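Local structure of uncharacterized protein (Bacteroides ovatus, 4FXT) at residues 101-106 with 179-184; 113-118 with 158-163. The protein is of unknown function but belongs to the DUF3823 family, joining an N-terminal domain of a transthyretin-like clan to a C-terminal domain of the E-set clan. All blocks are in the same frame, centred on the assembly; numbering follows the deposited sequence.

Contact 1: 101-106 with 179-184; sequences RNVSFA and ARVGVK
Phe-105 and Val-103 meet Ala-179 and Val-181 where the two sheets of a β-sandwich lie face to face, consistent with the immunoglobulin-like E-set clan of this C-terminal domain. Strand 103-106 passes 8.1 Å from strand 179-184 between segment axes, their directions 138° apart, and no hydrogen bond links them: the contact rests on packing, with no backbone pairing. Alternation along each strand sends Val-103, Phe-105, Ala-179 and Val-181 inward. The tight part is the Phe-105 ring. Its CG lies anti to the carbonyl carbon (chi1 -56°), and the ring lies over the opposite strand. Ala-179 CB sits 3.5 Å from the ring centroid, 5° off the normal, a CH-pi contact over the face. A methyl suits this place because it fits beneath the flat ring and lets the aromatic come close to the backbone, where Phe-105 CE2 lies 3.6 Å from Ala-179 O. The far end of the ring leans obliquely against Val-181, with Phe-105 CZ 3.7 Å from CG2. That methyl also serves the looser half of the contact, for Val-103 adds little more than its CG1. Just before Val-103 the chain turns a corner at Asn-102, an exposed amide suited to the surface, and the segments part. Arg-180, a buried residue, points away between its two inward neighbours, and its guanidinium is bonded by the carbonyl oxygens of Val-23, Thr-140 and Ser-194. Ile-197 and Val-199 of strand 192-200 extend the apolar surroundings of Phe-105, while Val-181 also packs on Val-100. β-Branched, apolar valine suits both an extended strand and a sandwich interior; here one methyl of each meets the other obliquely, Val-103 CG1 stopping 4.0 Å from Val-181 CG2.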
ATOM      1  N   ARG A 101       8.293   6.006   2.272  1.00 36.22           N
ATOM      2  CA  ARG A 101       8.154   7.276   1.490  1.00 36.43           C
ATOM      3  C   ARG A 101       9.425   7.644   0.677  1.00 39.97           C
ATOM      4  O   ARG A 101      10.500   7.038   0.808  1.00 38.37           O
ATOM      5  CB  ARG A 101       7.815   8.491   2.378  1.00 35.77           C
ATOM      6  CG  ARG A 101       8.997   9.045   3.195  1.00 41.71           C
ATOM      7  CD  ARG A 101       8.528  10.183   4.058  1.00 50.03           C
ATOM      8  NE  ARG A 101       7.654   9.723   5.140  1.00 52.91           N
ATOM      9  CZ  ARG A 101       6.675  10.445   5.673  1.00 66.03           C
ATOM     10  NH1 ARG A 101       6.367  11.642   5.169  1.00 38.83           N
ATOM     11  NH2 ARG A 101       5.960   9.959   6.685  1.00 58.33           N
ATOM     12  N   ASN A 102       9.267   8.691  -0.152  1.00 38.79           N
ATOM     13  CA  ASN A 102      10.295   9.345  -0.977  1.00 37.70           C
ATOM     14  C   ASN A 102      11.079   8.273  -1.756  1.00 40.32           C
ATOM     15  O   ASN A 102      12.309   8.174  -1.688  1.00 38.51           O
ATOM     16  CB  ASN A 102      11.187  10.184  -0.083  1.00 30.96           C
ATOM     17  CG  ASN A 102      10.423  11.114   0.883  1.00 52.61           C
ATOM     18  OD1 ASN A 102       9.194  11.309   0.809  1.00 38.15           O
ATOM     19  ND2 ASN A 102      11.118  11.617   1.904  1.00 39.68           N
ATOM     20  N   VAL A 103      10.318   7.489  -2.525  1.00 38.62           N
ATOM     21  CA  VAL A 103      10.793   6.342  -3.285  1.00 39.61           C
ATOM     22  C   VAL A 103      11.034   6.730  -4.747  1.00 47.65           C
ATOM     23  O   VAL A 103      10.182   7.328  -5.377  1.00 51.09           O
ATOM     24  CB  VAL A 103       9.766   5.192  -3.166  1.00 42.24           C
ATOM     25  CG1 VAL A 103      10.204   3.984  -3.966  1.00 41.57           C
ATOM     26  CG2 VAL A 103       9.568   4.810  -1.701  1.00 40.64           C
ATOM     27  N   SER A 104      12.213   6.384  -5.265  1.00 43.88           N
ATOM     28  CA  SER A 104      12.656   6.644  -6.627  1.00 43.78           C
ATOM     29  C   SER A 104      13.451   5.465  -7.148  1.00 46.68           C
ATOM     30  O   SER A 104      14.100   4.768  -6.372  1.00 44.45           O
ATOM     31  CB  SER A 104      13.480   7.921  -6.709  1.00 47.91           C
ATOM     32  OG  SER A 104      14.570   7.864  -5.810  1.00 61.98           O
ATOM     33  N   PHE A 105      13.358   5.215  -8.462  1.00 45.36           N
ATOM     34  CA  PHE A 105      14.050   4.115  -9.121  1.00 45.64           C
ATOM     35  C   PHE A 105      14.749   4.589 -10.383  1.00 51.35           C
ATOM     36  O   PHE A 105      14.284   5.539 -11.040  1.00 50.93           O
ATOM     37  CB  PHE A 105      13.082   2.987  -9.474  1.00 46.93           C
ATOM     38  CG  PHE A 105      12.287   2.423  -8.329  1.00 47.43           C
ATOM     39  CD1 PHE A 105      12.818   1.429  -7.518  1.00 51.08           C
ATOM     40  CD2 PHE A 105      10.996   2.859  -8.078  1.00 48.64           C
ATOM     41  CE1 PHE A 105      12.070   0.897  -6.453  1.00 51.08           C
ATOM     42  CE2 PHE A 105      10.253   2.334  -7.012  1.00 51.31           C
ATOM     43  CZ  PHE A 105      10.790   1.350  -6.213  1.00 49.19           C
ATOM     44  N   ALA A 106      15.870   3.920 -10.730  1.00 47.34           N
ATOM     45  CA  ALA A 106      16.637   4.233 -11.919  1.00 48.75           C
ATOM     46  C   ALA A 106      17.335   3.010 -12.455  1.00 52.72           C
ATOM     47  O   ALA A 106      17.840   2.203 -11.692  1.00 52.58           O
ATOM     48  CB  ALA A 106      17.659   5.310 -11.609  1.00 51.51           C
ATOM     49  N   ALA A 179       8.404  -1.097 -10.520  1.00 38.41           N
ATOM     50  CA  ALA A 179       9.248  -1.325  -9.357  1.00 36.52           C
ATOM     51  C   ALA A 179       8.551  -0.865  -8.125  1.00 42.04           C
ATOM     52  O   ALA A 179       7.755   0.079  -8.194  1.00 43.74           O
ATOM     53  CB  ALA A 179      10.566  -0.607  -9.518  1.00 37.17           C
ATOM     54  N   ARG A 180       8.831  -1.523  -6.991  1.00 37.78           N
ATOM     55  CA  ARG A 180       8.144  -1.197  -5.743  1.00 38.44           C
ATOM     56  C   ARG A 180       8.929  -1.659  -4.509  1.00 44.04           C
ATOM     57  O   ARG A 180       9.623  -2.672  -4.562  1.00 46.29           O
ATOM     58  CB  ARG A 180       6.769  -1.897  -5.768  1.00 39.65           C
ATOM     59  CG  ARG A 180       5.693  -1.158  -5.045  1.00 48.26           C
ATOM     60  CD  ARG A 180       4.382  -1.859  -5.222  1.00 46.94           C
ATOM     61  NE  ARG A 180       3.318  -1.124  -4.548  1.00 49.89           N
ATOM     62  CZ  ARG A 180       2.139  -1.638  -4.229  1.00 62.87           C
ATOM     63  NH1 ARG A 180       1.878  -2.916  -4.473  1.00 38.99           N
ATOM     64  NH2 ARG A 180       1.234  -0.895  -3.604  1.00 61.93           N
ATOM     65  N   VAL A 181       8.774  -0.943  -3.397  1.00 38.36           N
ATOM     66  CA  VAL A 181       9.450  -1.242  -2.129  1.00 37.15           C
ATOM     67  C   VAL A 181       8.381  -1.606  -1.105  1.00 40.41           C
ATOM     68  O   VAL A 181       7.382  -0.893  -1.008  1.00 39.33           O
ATOM     69  CB  VAL A 181      10.358  -0.068  -1.635  1.00 40.39           C
ATOM     70  CG1 VAL A 181      11.089  -0.433  -0.361  1.00 39.37           C
ATOM     71  CG2 VAL A 181      11.351   0.371  -2.696  1.00 40.85           C
ATOM     72  N   GLY A 182       8.591  -2.707  -0.368  1.00 36.56           N
ATOM     73  CA  GLY A 182       7.662  -3.188   0.649  1.00 35.86           C
ATOM     74  C   GLY A 182       8.322  -3.410   1.981  1.00 42.14           C
ATOM     75  O   GLY A 182       9.436  -3.908   2.020  1.00 42.62           O
ATOM     76  N   VAL A 183       7.673  -3.059   3.084  1.00 42.57           N
ATOM     77  CA  VAL A 183       8.223  -3.352   4.428  1.00 44.80           C
ATOM     78  C   VAL A 183       7.154  -4.142   5.200  1.00 47.15           C
ATOM     79  O   VAL A 183       6.005  -3.703   5.248  1.00 45.78           O
ATOM     80  CB  VAL A 183       8.733  -2.104   5.234  1.00 50.68           C
ATOM     81  CG1 VAL A 183       7.685  -1.006   5.305  1.00 52.36           C
ATOM     82  CG2 VAL A 183       9.195  -2.474   6.634  1.00 50.65           C
ATOM     83  N   LYS A 184       7.535  -5.314   5.777  1.00 43.63           N
ATOM     84  CA  LYS A 184       6.627  -6.149   6.575  1.00 42.66           C
ATOM     85  C   LYS A 184       6.988  -6.113   8.057  1.00 49.44           C
ATOM     86  O   LYS A 184       8.165  -6.251   8.409  1.00 51.43           O
ATOM     87  CB  LYS A 184       6.624  -7.593   6.101  1.00 43.38           C
ATOM     88  CG  LYS A 184       5.475  -8.336   6.761  1.00 61.41           C
ATOM     89  CD  LYS A 184       5.428  -9.789   6.466  1.00 55.67           C
ATOM     90  CE  LYS A 184       4.276 -10.412   7.177  1.00 42.48           C
ATOM     91  NZ  LYS A 184       4.384 -10.291   8.630  1.00 66.04           N
TER

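Contact 2: 113-118 with 158-163; sequences TARFTI and DQENTA
Arg-115 lies beside Thr-162 on the outer face of an antiparallel β-sheet, where strand 160-163, an outermost strand of this three-stranded layer of the sandwich, pairs with strand 113-118. Ala-114 with Ala-163 and Phe-116 with Asn-161 form the hydrogen-bonded pairs; Ala-114 N reaches Ala-163 O at 2.7 Å. Between them, Arg-115 and Thr-162 make a non-hydrogen-bonded pair. Arginine suits this half-exposed place, since its long aliphatic stem can lie over neighbours while its charged tip can lie at the edge of the protein. Its CB meets the Glu-160 carboxylate carbon CD and the backbone O of Asn-161, each at 4.0 Å. CG, set anti to the carbonyl carbon (chi1 -60°), runs alongside Thr-162, 3.7 Å from OG1. CD comes 3.9 Å from Glu-160 OE2, and the chain stays extended as far as NE. At the tip, one face of the guanidinium receives the Thr-162 CG2 methyl, offset toward its rim; NH1 also approaches Thr-162 OG1, but at an angle too poor for a hydrogen bond. The same NH1 forms a long salt bridge to Glu-160 OE2, with guanidinium and carboxylate planes 52° apart. β-Branched Thr-162 fits an extended strand, and its CG2 also touches that of Thr-113. The inward face is largely apolar, though Asn-161 shares it: Phe-116 packs against Val-103 and Leu-151, with the backbone O of Asn-161 over one face of its ring, offset toward the rim, while at the ring edge Phe-116 CE1 lies 4.0 Å from Ala-163 CB.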
ATOM      1  N   THR A 113      18.365   0.786  -9.431  1.00 51.14           N
ATOM      2  CA  THR A 113      18.786   1.428  -8.202  1.00 51.84           C
ATOM      3  C   THR A 113      17.550   1.997  -7.512  1.00 55.83           C
ATOM      4  O   THR A 113      16.887   2.891  -8.052  1.00 57.08           O
ATOM      5  CB  THR A 113      19.848   2.498  -8.492  1.00 59.83           C
ATOM      6  OG1 THR A 113      20.904   1.929  -9.263  1.00 48.62           O
ATOM      7  CG2 THR A 113      20.403   3.107  -7.221  1.00 61.99           C
ATOM      8  N   ALA A 114      17.237   1.457  -6.334  1.00 50.47           N
ATOM      9  CA  ALA A 114      16.110   1.893  -5.526  1.00 48.54           C
ATOM     10  C   ALA A 114      16.578   2.772  -4.382  1.00 50.92           C
ATOM     11  O   ALA A 114      17.499   2.399  -3.657  1.00 49.23           O
ATOM     12  CB  ALA A 114      15.355   0.690  -4.984  1.00 47.74           C
ATOM     13  N   ARG A 115      15.951   3.958  -4.239  1.00 47.60           N
ATOM     14  CA  ARG A 115      16.185   4.899  -3.140  1.00 47.26           C
ATOM     15  C   ARG A 115      14.865   5.057  -2.393  1.00 50.43           C
ATOM     16  O   ARG A 115      13.817   5.218  -3.024  1.00 50.84           O
ATOM     17  CB  ARG A 115      16.760   6.224  -3.619  1.00 47.82           C
ATOM     18  CG  ARG A 115      18.088   6.013  -4.320  1.00 61.26           C
ATOM     19  CD  ARG A 115      18.671   7.278  -4.884  1.00 66.48           C
ATOM     20  NE  ARG A 115      19.689   6.966  -5.885  1.00 75.27           N
ATOM     21  CZ  ARG A 115      20.977   6.776  -5.626  1.00 98.72           C
ATOM     22  NH1 ARG A 115      21.434   6.866  -4.379  1.00 92.03           N
ATOM     23  NH2 ARG A 115      21.822   6.502  -6.613  1.00 89.39           N
ATOM     24  N   PHE A 116      14.897   4.905  -1.065  1.00 44.30           N
ATOM     25  CA  PHE A 116      13.690   4.900  -0.253  1.00 42.35           C
ATOM     26  C   PHE A 116      13.967   5.249   1.214  1.00 46.38           C
ATOM     27  O   PHE A 116      15.073   5.042   1.722  1.00 47.92           O
ATOM     28  CB  PHE A 116      13.040   3.493  -0.325  1.00 42.00           C
ATOM     29  CG  PHE A 116      13.992   2.378   0.018  1.00 43.02           C
ATOM     30  CD1 PHE A 116      14.835   1.835  -0.952  1.00 46.39           C
ATOM     31  CD2 PHE A 116      14.088   1.897   1.322  1.00 44.70           C
ATOM     32  CE1 PHE A 116      15.757   0.828  -0.619  1.00 47.08           C
ATOM     33  CE2 PHE A 116      14.989   0.871   1.645  1.00 47.05           C
ATOM     34  CZ  PHE A 116      15.808   0.337   0.672  1.00 45.52           C
ATOM     35  N   THR A 117      12.923   5.716   1.897  1.00 40.67           N
ATOM     36  CA  THR A 117      12.945   6.050   3.309  1.00 40.46           C
ATOM     37  C   THR A 117      11.874   5.221   4.005  1.00 40.97           C
ATOM     38  O   THR A 117      10.804   4.957   3.426  1.00 38.05           O
ATOM     39  CB  THR A 117      12.744   7.555   3.464  1.00 47.46           C
ATOM     40  OG1 THR A 117      13.699   8.231   2.630  1.00 47.27           O
ATOM     41  CG2 THR A 117      12.845   8.022   4.924  1.00 36.91           C
ATOM     42  N   ILE A 118      12.173   4.772   5.235  1.00 38.27           N
ATOM     43  CA  ILE A 118      11.277   3.912   6.043  1.00 36.97           C
ATOM     44  C   ILE A 118      11.118   4.513   7.407  1.00 45.72           C
ATOM     45  O   ILE A 118      12.110   4.869   8.051  1.00 49.49           O
ATOM     46  CB  ILE A 118      11.783   2.447   6.137  1.00 38.55           C
ATOM     47  CG1 ILE A 118      11.951   1.832   4.709  1.00 38.37           C
ATOM     48  CG2 ILE A 118      10.864   1.593   7.020  1.00 38.57           C
ATOM     49  CD1 ILE A 118      12.596   0.478   4.657  1.00 54.93           C
ATOM     50  N   ASP A 158      14.071   6.616   9.083  1.00 47.97           N
ATOM     51  CA  ASP A 158      13.907   8.071   8.914  1.00 50.17           C
ATOM     52  C   ASP A 158      15.093   8.702   8.101  1.00 54.88           C
ATOM     53  O   ASP A 158      15.537   9.825   8.393  1.00 56.47           O
ATOM     54  CB  ASP A 158      13.791   8.749  10.302  1.00 53.05           C
ATOM     55  CG  ASP A 158      12.763   8.191  11.271  1.00 68.11           C
ATOM     56  OD1 ASP A 158      11.893   7.404  10.841  1.00 67.68           O
ATOM     57  OD2 ASP A 158      12.824   8.548  12.462  1.00 86.44           O
ATOM     58  N   GLN A 159      15.580   7.964   7.086  1.00 48.74           N
ATOM     59  CA  GLN A 159      16.701   8.364   6.226  1.00 49.29           C
ATOM     60  C   GLN A 159      16.679   7.556   4.951  1.00 50.68           C
ATOM     61  O   GLN A 159      16.142   6.430   4.930  1.00 51.94           O
ATOM     62  CB  GLN A 159      18.063   8.204   6.937  1.00 51.59           C
ATOM     63  CG  GLN A 159      18.432   6.763   7.298  1.00 51.36           C
ATOM     64  CD  GLN A 159      19.622   6.726   8.199  1.00 67.00           C
ATOM     65  OE1 GLN A 159      20.768   6.817   7.774  1.00 62.77           O
ATOM     66  NE2 GLN A 159      19.366   6.609   9.476  1.00 67.08           N
ATOM     67  N   GLU A 160      17.234   8.135   3.886  1.00 42.35           N
ATOM     68  CA  GLU A 160      17.289   7.484   2.598  1.00 39.86           C
ATOM     69  C   GLU A 160      18.260   6.304   2.636  1.00 43.87           C
ATOM     70  O   GLU A 160      19.344   6.375   3.234  1.00 44.05           O
ATOM     71  CB  GLU A 160      17.710   8.484   1.491  1.00 42.52           C
ATOM     72  CG  GLU A 160      17.664   7.890   0.101  1.00 46.47           C
ATOM     73  CD  GLU A 160      18.284   8.740  -0.981  1.00 76.37           C
ATOM     74  OE1 GLU A 160      17.574   9.612  -1.537  1.00 82.33           O
ATOM     75  OE2 GLU A 160      19.469   8.495  -1.310  1.00 66.37           O
ATOM     76  N   ASN A 161      17.879   5.226   1.975  1.00 39.11           N
ATOM     77  CA  ASN A 161      18.743   4.078   1.789  1.00 38.32           C
ATOM     78  C   ASN A 161      18.737   3.738   0.308  1.00 42.38           C
ATOM     79  O   ASN A 161      17.771   4.070  -0.383  1.00 42.85           O
ATOM     80  CB  ASN A 161      18.347   2.886   2.676  1.00 33.42           C
ATOM     81  CG  ASN A 161      18.834   3.044   4.096  1.00 58.11           C
ATOM     82  OD1 ASN A 161      20.034   2.862   4.403  1.00 46.04           O
ATOM     83  ND2 ASN A 161      17.913   3.338   5.003  1.00 52.43           N
ATOM     84  N   THR A 162      19.834   3.143  -0.184  1.00 38.05           N
ATOM     85  CA  THR A 162      19.967   2.719  -1.575  1.00 37.97           C
ATOM     86  C   THR A 162      20.177   1.196  -1.643  1.00 42.89           C
ATOM     87  O   THR A 162      20.945   0.642  -0.863  1.00 43.58           O
ATOM     88  CB  THR A 162      21.128   3.474  -2.249  1.00 39.00           C
ATOM     89  OG1 THR A 162      20.912   4.878  -2.132  1.00 38.17           O
ATOM     90  CG2 THR A 162      21.330   3.092  -3.722  1.00 28.00           C
ATOM     91  N   ALA A 163      19.480   0.541  -2.560  1.00 39.80           N
ATOM     92  CA  ALA A 163      19.599  -0.883  -2.829  1.00 40.34           C
ATOM     93  C   ALA A 163      19.477  -1.134  -4.340  1.00 49.07           C
ATOM     94  O   ALA A 163      18.735  -0.422  -5.027  1.00 51.62           O
ATOM     95  CB  ALA A 163      18.557  -1.663  -2.056  1.00 39.48           C
TER

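From the N terminus the chain runs through the earlier sheets, strands 7-16 to 88-93, before it enters strand 98-108, which gives contact 1 its first segment, and turns directly into its neighbour, strand 111-120, which gives contact 2 its first. It then crosses to the other sheet for strands 127-135 and 147-150 and returns as strand 160-166, closing contact 2 within the three-stranded sheet. Strand 176-185, back in the four-stranded sheet, closes contact 1, so that contact 2 is nested inside the larger loop. One contact joins the two layers of the sandwich; the other builds one layer. Their centres are 8 Å apart, and Phe-105 CE1 packs on Ala-114 CB at 3.6 Å.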